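Local coordinates for calcium uptake protein 2, mitochondrial (Homo sapiens, PDB 6LB7) that binds calcium through an EF-hand and, as a mitochondrial calcium uptake protein, probably regulates calcium entry through the mitochondrial calcium uniporter, at residues 272-277 / 293-298; 246-249 / 254-257; 103-108 / 112-117; 119-124 / 160-165. All blocks are in the same frame, centred on the assembly; numbering follows the deposited sequence.

Contact 1 (272-277 / 293-298); sequences AEFKRA and TVFKIF
The ring of F295 turns its edge toward the face of F274, a T-shaped pair with centroids 5.7 Å apart and planes at 78°. In return, CB of F274 sits at the rim of F295, close to the plane of that ring, and F295 CE2 comes to 3.9 Å from F274 CB. The two side chains run antiparallel alongside one another, each coming from its own helix. V294 reaches F274 at its far end: it comes in crosswise, and its CG1 lies 4.2 Å from F274 CZ, obliquely to the ring. F274 gets there by setting CG opposite its backbone N (chi1 -169°), which directs the ring toward helix 288-298. Helix 288-298 runs into a loop of EF-hand-like sequence and then helix 308-320, so it is probably the entering helix of the last hand; helix 271-282 would then be the exiting helix of the hand before it. The meeting is lean, with 131 Å² buried in all, and purely apolar. L291 and L306 also touch F274, while F255 of helix 252-264 forms a second edge-to-face pair with it.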
# COMPACT_ATOMS: atom_id res chain seq x y z
N ALA B 272 14.16 18.13 -13.40
CA ALA B 272 14.53 18.19 -11.99
C ALA B 272 13.45 17.60 -11.08
O ALA B 272 13.76 16.96 -10.07
CB ALA B 272 14.83 19.63 -11.56
N GLU B 273 12.17 17.83 -11.40
CA GLU B 273 11.11 17.22 -10.61
C GLU B 273 11.12 15.71 -10.77
O GLU B 273 11.00 14.96 -9.80
CB GLU B 273 9.74 17.78 -11.01
CG GLU B 273 9.46 19.18 -10.48
CD GLU B 273 10.28 20.23 -11.19
OE1 GLU B 273 10.69 21.20 -10.52
OE2 GLU B 273 10.53 20.06 -12.41
N PHE B 274 11.25 15.25 -12.01
CA PHE B 274 11.28 13.82 -12.28
C PHE B 274 12.40 13.16 -11.51
O PHE B 274 12.18 12.16 -10.80
CB PHE B 274 11.43 13.60 -13.79
CG PHE B 274 11.21 12.18 -14.24
CD1 PHE B 274 9.95 11.74 -14.59
CD2 PHE B 274 12.26 11.29 -14.32
CE1 PHE B 274 9.75 10.42 -15.02
CE2 PHE B 274 12.07 9.98 -14.75
CZ PHE B 274 10.82 9.55 -15.10
N LYS B 275 13.60 13.75 -11.56
CA LYS B 275 14.75 13.23 -10.85
C LYS B 275 14.48 13.10 -9.36
O LYS B 275 14.79 12.06 -8.75
CB LYS B 275 15.97 14.14 -11.08
CG LYS B 275 16.65 13.96 -12.44
CD LYS B 275 17.90 14.85 -12.52
CE LYS B 275 18.84 14.39 -13.62
NZ LYS B 275 20.01 15.32 -13.78
N ARG B 276 13.90 14.14 -8.75
CA ARG B 276 13.71 14.03 -7.30
C ARG B 276 12.62 13.02 -6.96
O ARG B 276 12.77 12.19 -6.05
CB ARG B 276 13.37 15.41 -6.73
CG ARG B 276 13.21 15.49 -5.24
CD ARG B 276 14.40 16.03 -4.55
NE ARG B 276 14.14 16.39 -3.31
CZ ARG B 276 13.83 17.51 -2.99
NH1 ARG B 276 13.73 18.41 -3.82
NH2 ARG B 276 13.61 17.74 -1.83
N ALA B 277 11.56 12.89 -7.75
CA ALA B 277 10.59 11.82 -7.52
C ALA B 277 11.21 10.44 -7.68
O ALA B 277 10.85 9.50 -6.95
CB ALA B 277 9.43 11.97 -8.48
N THR B 293 15.31 9.73 -23.14
CA THR B 293 14.33 8.96 -23.91
C THR B 293 12.92 9.12 -23.36
O THR B 293 11.96 9.30 -24.12
CB THR B 293 14.73 7.48 -23.93
OG1 THR B 293 16.00 7.34 -24.56
CG2 THR B 293 13.71 6.67 -24.72
N VAL B 294 12.78 9.04 -22.03
CA VAL B 294 11.46 9.20 -21.43
C VAL B 294 10.86 10.55 -21.79
O VAL B 294 9.69 10.65 -22.17
CB VAL B 294 11.54 9.01 -19.90
CG1 VAL B 294 10.27 9.55 -19.25
CG2 VAL B 294 11.74 7.55 -19.57
N PHE B 295 11.66 11.62 -21.69
CA PHE B 295 11.13 12.95 -21.98
C PHE B 295 10.86 13.16 -23.46
O PHE B 295 9.87 13.78 -23.83
CB PHE B 295 12.07 14.03 -21.43
CG PHE B 295 11.75 14.43 -20.02
CD1 PHE B 295 11.06 15.61 -19.76
CD2 PHE B 295 12.10 13.61 -18.95
CE1 PHE B 295 10.74 15.97 -18.46
CE2 PHE B 295 11.78 13.97 -17.64
CZ PHE B 295 11.10 15.14 -17.40
N LYS B 296 11.72 12.63 -24.35
CA LYS B 296 11.40 12.76 -25.77
C LYS B 296 10.09 12.07 -26.12
O LYS B 296 9.33 12.55 -26.96
CB LYS B 296 12.54 12.21 -26.64
CG LYS B 296 13.86 12.96 -26.52
CD LYS B 296 13.90 14.21 -27.37
CE LYS B 296 15.33 14.74 -27.50
NZ LYS B 296 16.23 13.72 -28.12
N ILE B 297 9.81 10.92 -25.49
CA ILE B 297 8.58 10.19 -25.82
C ILE B 297 7.35 10.84 -25.20
O ILE B 297 6.28 10.92 -25.83
CB ILE B 297 8.69 8.72 -25.38
CG1 ILE B 297 9.84 7.99 -26.09
CG2 ILE B 297 7.36 7.99 -25.63
CD1 ILE B 297 10.09 6.58 -25.51
N PHE B 298 7.45 11.28 -23.94
CA PHE B 298 6.27 11.69 -23.18
C PHE B 298 6.24 13.19 -22.88
O PHE B 298 5.42 13.63 -22.08
CB PHE B 298 6.17 10.88 -21.89
CG PHE B 298 6.00 9.39 -22.10
CD1 PHE B 298 7.09 8.53 -22.03
CD2 PHE B 298 4.74 8.85 -22.37
CE1 PHE B 298 6.95 7.16 -22.22
CE2 PHE B 298 4.59 7.48 -22.56
CZ PHE B 298 5.69 6.63 -22.49

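Contact 2 (246-249 / 254-257); sequences CHFT and DFAI
F248 and F255 meet across the short connection between two consecutive helices, 239-249 and 252-264, probably the passage from the exiting helix of one EF-hand to the entering helix of the next. The arrangement is a clean T-shaped pair: the rim of F248 points at one face of F255, the planes stand at 84° and the centroids are 5.1 Å apart. CZ of F248 lies 3.8 Å above the plane of the F255 ring, over its centre, and F248 CE1 is 3.6 Å from F255 CD2. The CB bond of F255 already heads for the other helix; that of F248 does not, and a chi1 of 152° brings its ring across. On the first helix, T249 OG1 donates to the carbonyl O of C246 (2.6 Å), tying the threonine to its own backbone near the turn. Around the rings, L315 touches F248 and L312 touches F255, both from helix 308-320, while V278 and A277 of helix 271-282 pack on F248 and F255 respectively. Such an aromatic pair, buried between consecutive helices, fits the hydrophobic core of a paired EF-hand lobe.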
# COMPACT_ATOMS: atom_id res chain seq x y z
N CYS B 246 14.40 -0.93 -14.84
CA CYS B 246 13.45 -1.98 -14.49
C CYS B 246 13.22 -2.03 -12.98
O CYS B 246 12.10 -2.27 -12.53
CB CYS B 246 13.92 -3.35 -15.01
SG CYS B 246 13.93 -3.47 -16.81
N HIS B 247 14.27 -1.84 -12.19
CA HIS B 247 14.08 -1.77 -10.74
C HIS B 247 13.19 -0.60 -10.35
O HIS B 247 12.35 -0.71 -9.44
CB HIS B 247 15.44 -1.65 -10.03
CG HIS B 247 16.25 -2.90 -10.09
ND1 HIS B 247 17.62 -2.89 -10.23
CD2 HIS B 247 15.88 -4.20 -10.01
CE1 HIS B 247 18.06 -4.14 -10.24
NE2 HIS B 247 17.03 -4.95 -10.12
N PHE B 248 13.35 0.55 -11.03
CA PHE B 248 12.48 1.70 -10.77
C PHE B 248 11.01 1.39 -11.06
O PHE B 248 10.12 1.91 -10.37
CB PHE B 248 12.97 2.91 -11.59
CG PHE B 248 11.88 3.90 -11.94
CD1 PHE B 248 11.50 4.88 -11.04
CD2 PHE B 248 11.25 3.85 -13.19
CE1 PHE B 248 10.49 5.80 -11.36
CE2 PHE B 248 10.25 4.77 -13.52
CZ PHE B 248 9.87 5.75 -12.59
N THR B 249 10.71 0.55 -12.05
CA THR B 249 9.31 0.24 -12.32
C THR B 249 8.64 -0.53 -11.17
O THR B 249 7.42 -0.56 -11.11
CB THR B 249 9.15 -0.57 -13.61
OG1 THR B 249 9.70 -1.88 -13.43
CG2 THR B 249 9.85 0.15 -14.79
N ASP B 254 5.09 4.63 -4.92
CA ASP B 254 5.64 5.87 -4.39
C ASP B 254 5.87 6.89 -5.49
O ASP B 254 5.71 8.09 -5.27
CB ASP B 254 6.95 5.57 -3.65
CG ASP B 254 6.73 4.80 -2.36
OD1 ASP B 254 5.55 4.58 -2.00
OD2 ASP B 254 7.72 4.43 -1.69
N PHE B 255 6.23 6.44 -6.69
CA PHE B 255 6.45 7.39 -7.78
C PHE B 255 5.15 8.09 -8.16
O PHE B 255 5.15 9.30 -8.43
CB PHE B 255 7.05 6.69 -9.00
CG PHE B 255 7.29 7.62 -10.16
CD1 PHE B 255 6.38 7.66 -11.22
CD2 PHE B 255 8.39 8.48 -10.17
CE1 PHE B 255 6.58 8.53 -12.28
CE2 PHE B 255 8.60 9.35 -11.24
CZ PHE B 255 7.69 9.37 -12.30
N ALA B 256 4.04 7.35 -8.20
CA ALA B 256 2.76 7.97 -8.55
C ALA B 256 2.30 8.96 -7.47
O ALA B 256 1.70 10.00 -7.79
CB ALA B 256 1.69 6.90 -8.78
N ILE B 257 2.55 8.65 -6.19
CA ILE B 257 2.24 9.59 -5.12
C ILE B 257 3.05 10.87 -5.29
O ILE B 257 2.54 11.97 -5.12
CB ILE B 257 2.50 8.95 -3.74
CG1 ILE B 257 1.42 7.90 -3.41
CG2 ILE B 257 2.56 10.03 -2.65
CD1 ILE B 257 1.87 6.86 -2.38

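Contact 3 (103-108 / 112-117); sequences VAFKML and GNEMIE. With CA (calcium ion), chain F.
F105 and L108, on the last turns of helix 99-108, close on I116, and this is the tight part of the contact. I116 CD1 lies 3.4 Å from F105 CD1, oblique to the ring, and 3.7 Å from L108 CB, so one methyl is held by two side chains. The far end of the same ring meets backbone: F105 CZ is 3.3 Å from the carbonyl O of E114, which sits at the edge of the ring near its plane.

The opposite character belongs to K106 and E114, on the exposed side. Bent at chi2 and chi3 (-51° and -73°), the lysine chain curls so that NZ makes a weak salt bridge to E114 OE1 at 3.3 Å; its stronger partner is D109, whose OD2 also accepts from the backbone N of E114.

Both sides rest on the calcium-binding EF-hand loop, which supplies E114 and I116. N113 OD1 (2.5 Å) and the carbonyl O of M115 (2.3 Å) bind the calcium ion, together with a water, D109, D111 and both carboxylate oxygens of E120. N113 OD1 also accepts from the M115 backbone N, an Asx turn, while its ND2 gives a fairly straight bond to E117 OE2 and so fixes the rotation of the amide. G112 and E114 both take positive phi.

I116 lies in the short strand 115-116 and is backbone-bonded to L171 of strand 171-172, the small antiparallel sheet of a paired EF-hand; F176 of helix 173-196 packs on I116 and, with Y173, edge-to-face against F105.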
# COMPACT_ATOMS: atom_id res chain seq x y z
N VAL B 103 8.71 -9.94 3.05
CA VAL B 103 7.27 -10.05 3.27
C VAL B 103 6.73 -11.32 2.63
O VAL B 103 5.98 -12.08 3.26
CB VAL B 103 6.57 -8.80 2.71
CG1 VAL B 103 5.07 -9.01 2.59
CG2 VAL B 103 6.90 -7.58 3.57
N ALA B 104 7.08 -11.57 1.37
CA ALA B 104 6.59 -12.78 0.72
C ALA B 104 7.09 -14.02 1.45
O ALA B 104 6.36 -15.00 1.59
CB ALA B 104 7.04 -12.82 -0.74
N PHE B 105 8.35 -14.00 1.90
CA PHE B 105 8.90 -15.13 2.64
C PHE B 105 8.12 -15.36 3.92
O PHE B 105 7.69 -16.48 4.23
CB PHE B 105 10.40 -14.88 2.92
CG PHE B 105 11.07 -15.98 3.71
CD1 PHE B 105 11.59 -17.09 3.07
CD2 PHE B 105 11.18 -15.89 5.10
CE1 PHE B 105 12.21 -18.11 3.79
CE2 PHE B 105 11.81 -16.90 5.83
CZ PHE B 105 12.32 -18.01 5.17
N LYS B 106 7.90 -14.28 4.68
CA LYS B 106 7.26 -14.41 5.99
C LYS B 106 5.79 -14.75 5.86
O LYS B 106 5.22 -15.37 6.76
CB LYS B 106 7.45 -13.12 6.79
CG LYS B 106 8.88 -12.86 7.27
CD LYS B 106 9.48 -14.09 8.01
CE LYS B 106 8.88 -14.31 9.42
NZ LYS B 106 9.18 -15.70 9.95
N MET B 107 5.15 -14.37 4.74
CA MET B 107 3.76 -14.76 4.50
C MET B 107 3.64 -16.28 4.38
O MET B 107 2.65 -16.87 4.83
CB MET B 107 3.21 -14.10 3.23
CG MET B 107 2.82 -12.64 3.39
SD MET B 107 1.47 -12.45 4.57
CE MET B 107 0.12 -13.20 3.68
N LEU B 108 4.63 -16.92 3.77
CA LEU B 108 4.63 -18.36 3.57
C LEU B 108 5.12 -19.14 4.78
O LEU B 108 4.74 -20.30 4.94
CB LEU B 108 5.49 -18.70 2.34
CG LEU B 108 4.97 -18.34 0.95
CD1 LEU B 108 6.07 -18.50 -0.10
CD2 LEU B 108 3.78 -19.21 0.59
N GLY B 112 6.68 -19.64 11.56
CA GLY B 112 7.64 -18.67 12.06
C GLY B 112 9.02 -19.20 12.39
O GLY B 112 9.77 -18.51 13.08
N ASN B 113 9.38 -20.41 11.94
CA ASN B 113 10.71 -20.95 12.22
C ASN B 113 11.74 -20.50 11.20
O ASN B 113 12.82 -21.10 11.12
CB ASN B 113 10.67 -22.49 12.32
CG ASN B 113 10.45 -23.18 10.98
OD1 ASN B 113 10.15 -22.54 9.97
ND2 ASN B 113 10.56 -24.51 10.98
N GLU B 114 11.43 -19.46 10.41
CA GLU B 114 12.37 -18.80 9.52
C GLU B 114 12.83 -19.69 8.38
O GLU B 114 13.87 -19.44 7.77
CB GLU B 114 13.59 -18.27 10.29
CG GLU B 114 13.22 -17.48 11.52
CD GLU B 114 12.56 -16.15 11.19
OE1 GLU B 114 12.46 -15.80 10.00
OE2 GLU B 114 12.15 -15.45 12.14
N MET B 115 12.08 -20.73 8.09
CA MET B 115 12.35 -21.63 6.99
C MET B 115 11.03 -21.99 6.35
O MET B 115 10.03 -22.21 7.05
CB MET B 115 13.07 -22.91 7.46
CG MET B 115 14.30 -22.67 8.27
SD MET B 115 14.73 -23.98 9.40
CE MET B 115 14.33 -25.34 8.49
N ILE B 116 10.99 -22.06 5.04
CA ILE B 116 9.79 -22.49 4.37
C ILE B 116 9.92 -23.97 4.08
O ILE B 116 10.93 -24.43 3.52
CB ILE B 116 9.55 -21.69 3.09
CG1 ILE B 116 9.21 -20.24 3.44
CG2 ILE B 116 8.43 -22.37 2.29
CD1 ILE B 116 9.15 -19.35 2.22
N GLU B 117 8.92 -24.73 4.47
CA GLU B 117 8.93 -26.15 4.21
C GLU B 117 7.92 -26.47 3.12
O GLU B 117 6.99 -25.70 2.87
CB GLU B 117 8.66 -26.91 5.51
CG GLU B 117 9.53 -26.35 6.61
CD GLU B 117 9.73 -27.29 7.78
OE1 GLU B 117 9.39 -28.49 7.68
OE2 GLU B 117 10.24 -26.82 8.82
CA CA F . 8.23 -22.62 8.40
O HOH W 1 8.25 -25.20 8.85

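Contact 4 (119-124 / 160-165); sequences REFFKL and MRFFGK. With CA (calcium ion), chain F.
F121 meets F163 and F162 at the heart of this contact, an aromatic cluster of three rings. The closest touch is F121 CB with F163 CZ at 3.5 Å; F163 reaches in crosswise with its CE1-CZ end, and the ring planes meet obliquely, at 57°. F162 stands farther off, with its edge turned to one face of F121, planes at 82°, centroids 5.9 Å apart. A chi1 of -165° swings the F121 ring away from its own backbone N, carrying it out from helix 118-129 toward the other helix.

The cluster is held together from within as well, for F162 CB lies 3.4 Å above the plane of the F163 ring, over its centre. Helix 157-163 stops just past these rings: G164 N still bonds to M160 O at 3.0 Å, yet its own positive phi takes the chain out of the helix.

One residue before F121, E120 faces the metal. Its chain runs extended beyond CG, and OE1 and OE2 both bind the calcium ion at 2.4 Å, the bidentate carboxylate that closes an EF-hand loop. OE1 also accepts from the backbone N of E117, the N-cap residue of helix 118-129, which ties the carboxylate to the loop.

Outside the cluster, E86 of helix 84-94 touches F121, L171 of strand 171-172 packs on F162 and F163, and F179 of helix 173-196 pairs edge-to-face with F162.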
# COMPACT_ATOMS: atom_id res chain seq x y z
N ARG B 119 5.46 -28.24 3.00
CA ARG B 119 4.08 -28.18 3.47
C ARG B 119 3.56 -26.75 3.49
O ARG B 119 2.38 -26.50 3.20
CB ARG B 119 3.98 -28.80 4.87
CG ARG B 119 2.84 -28.25 5.72
CD ARG B 119 2.89 -28.77 7.18
NE ARG B 119 4.18 -28.50 7.81
CZ ARG B 119 5.15 -29.40 7.91
NH1 ARG B 119 4.98 -30.63 7.44
NH2 ARG B 119 6.30 -29.08 8.49
N GLU B 120 4.42 -25.79 3.84
CA GLU B 120 4.01 -24.39 3.82
C GLU B 120 3.87 -23.86 2.40
O GLU B 120 2.98 -23.06 2.11
CB GLU B 120 5.03 -23.56 4.60
CG GLU B 120 5.00 -23.87 6.11
CD GLU B 120 6.12 -23.18 6.84
OE1 GLU B 120 7.26 -23.19 6.32
OE2 GLU B 120 5.87 -22.65 7.94
N PHE B 121 4.76 -24.27 1.49
CA PHE B 121 4.64 -23.85 0.10
C PHE B 121 3.37 -24.40 -0.51
O PHE B 121 2.75 -23.76 -1.37
CB PHE B 121 5.86 -24.31 -0.69
CG PHE B 121 6.03 -23.64 -2.02
CD1 PHE B 121 6.35 -22.29 -2.10
CD2 PHE B 121 5.90 -24.37 -3.20
CE1 PHE B 121 6.54 -21.67 -3.33
CE2 PHE B 121 6.08 -23.76 -4.44
CZ PHE B 121 6.40 -22.41 -4.50
N PHE B 122 2.94 -25.58 -0.05
CA PHE B 122 1.75 -26.23 -0.57
C PHE B 122 0.48 -25.44 -0.26
O PHE B 122 -0.55 -25.67 -0.89
CB PHE B 122 1.65 -27.65 -0.00
CG PHE B 122 0.58 -28.48 -0.65
CD1 PHE B 122 0.76 -29.01 -1.92
CD2 PHE B 122 -0.62 -28.72 0.01
CE1 PHE B 122 -0.22 -29.77 -2.53
CE2 PHE B 122 -1.61 -29.48 -0.59
CZ PHE B 122 -1.41 -30.01 -1.86
N LYS B 123 0.54 -24.51 0.68
CA LYS B 123 -0.61 -23.66 0.95
C LYS B 123 -1.05 -22.89 -0.29
O LYS B 123 -2.25 -22.64 -0.47
CB LYS B 123 -0.28 -22.69 2.09
CG LYS B 123 -1.45 -21.79 2.50
CD LYS B 123 -1.01 -20.77 3.55
CE LYS B 123 -0.06 -19.73 2.94
NZ LYS B 123 0.76 -19.00 3.97
N LEU B 124 -0.11 -22.49 -1.15
CA LEU B 124 -0.50 -21.76 -2.36
C LEU B 124 -1.39 -22.63 -3.25
O LEU B 124 -2.41 -22.15 -3.77
CB LEU B 124 0.75 -21.30 -3.13
CG LEU B 124 1.74 -20.42 -2.34
CD1 LEU B 124 2.97 -20.06 -3.17
CD2 LEU B 124 1.07 -19.16 -1.79
N MET B 160 11.35 -29.15 -6.40
CA MET B 160 12.67 -29.78 -6.40
C MET B 160 13.75 -28.82 -5.93
O MET B 160 14.56 -29.15 -5.05
CB MET B 160 13.02 -30.28 -7.80
CG MET B 160 12.11 -31.34 -8.34
SD MET B 160 12.55 -32.91 -7.61
CE MET B 160 14.32 -32.72 -7.46
N ARG B 161 13.82 -27.65 -6.56
CA ARG B 161 14.85 -26.67 -6.24
C ARG B 161 14.79 -26.26 -4.78
O ARG B 161 15.82 -26.11 -4.11
CB ARG B 161 14.70 -25.47 -7.17
CG ARG B 161 15.37 -24.21 -6.76
CD ARG B 161 16.84 -24.27 -6.83
NE ARG B 161 17.35 -23.21 -7.43
CZ ARG B 161 18.07 -22.42 -6.88
NH1 ARG B 161 18.35 -22.57 -5.71
NH2 ARG B 161 18.49 -21.48 -7.49
N PHE B 162 13.58 -26.10 -4.24
CA PHE B 162 13.42 -25.58 -2.89
C PHE B 162 13.48 -26.68 -1.83
O PHE B 162 14.05 -26.47 -0.76
CB PHE B 162 12.08 -24.82 -2.76
CG PHE B 162 12.02 -23.54 -3.59
CD1 PHE B 162 13.19 -22.87 -3.96
CD2 PHE B 162 10.80 -23.01 -4.00
CE1 PHE B 162 13.14 -21.71 -4.72
CE2 PHE B 162 10.74 -21.84 -4.76
CZ PHE B 162 11.91 -21.18 -5.13
N PHE B 163 12.90 -27.85 -2.11
CA PHE B 163 12.69 -28.85 -1.06
C PHE B 163 13.21 -30.26 -1.35
O PHE B 163 13.04 -31.13 -0.49
CB PHE B 163 11.19 -28.94 -0.74
CG PHE B 163 10.51 -27.59 -0.66
CD1 PHE B 163 9.48 -27.26 -1.53
CD2 PHE B 163 10.92 -26.65 0.27
CE1 PHE B 163 8.85 -26.01 -1.45
CE2 PHE B 163 10.30 -25.39 0.34
CZ PHE B 163 9.27 -25.08 -0.53
N GLY B 164 13.85 -30.51 -2.49
CA GLY B 164 14.22 -31.87 -2.84
C GLY B 164 13.00 -32.72 -3.16
O GLY B 164 11.86 -32.27 -3.07
N LYS B 165 13.25 -33.98 -3.51
CA LYS B 165 12.15 -34.75 -4.10
C LYS B 165 11.14 -35.19 -3.05
O LYS B 165 9.92 -35.16 -3.31
CB LYS B 165 12.70 -35.95 -4.87
CG LYS B 165 13.42 -35.58 -6.07
CD LYS B 165 14.57 -34.69 -5.85
CE LYS B 165 15.27 -35.03 -4.70
NZ LYS B 165 16.28 -34.08 -4.31
CA CA F . 8.23 -22.62 8.40
O HOH W 1 8.25 -25.20 8.85

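The contacts fall into two spatially separate pairs. Contacts 3 and 4, with centres 12 Å apart, share the calcium ion and its water: M115 O and E120 OE1 lie 3.0 Å apart on the metal, and I116 O comes to 3.4 Å from F163 CE2, which links the binding loop to the aromatic cluster. Contacts 1 and 2, also 12 Å apart between centres, join through the rings of F274 and F255, with F274 CE1 3.6 Å from F255 CZ. The pairs do not touch. Contacts 2 and 3 come within about 13 Å at their nearest atoms, contacts 1 and 4 within about 31 Å, the latter two on opposite sides of the chain's centre.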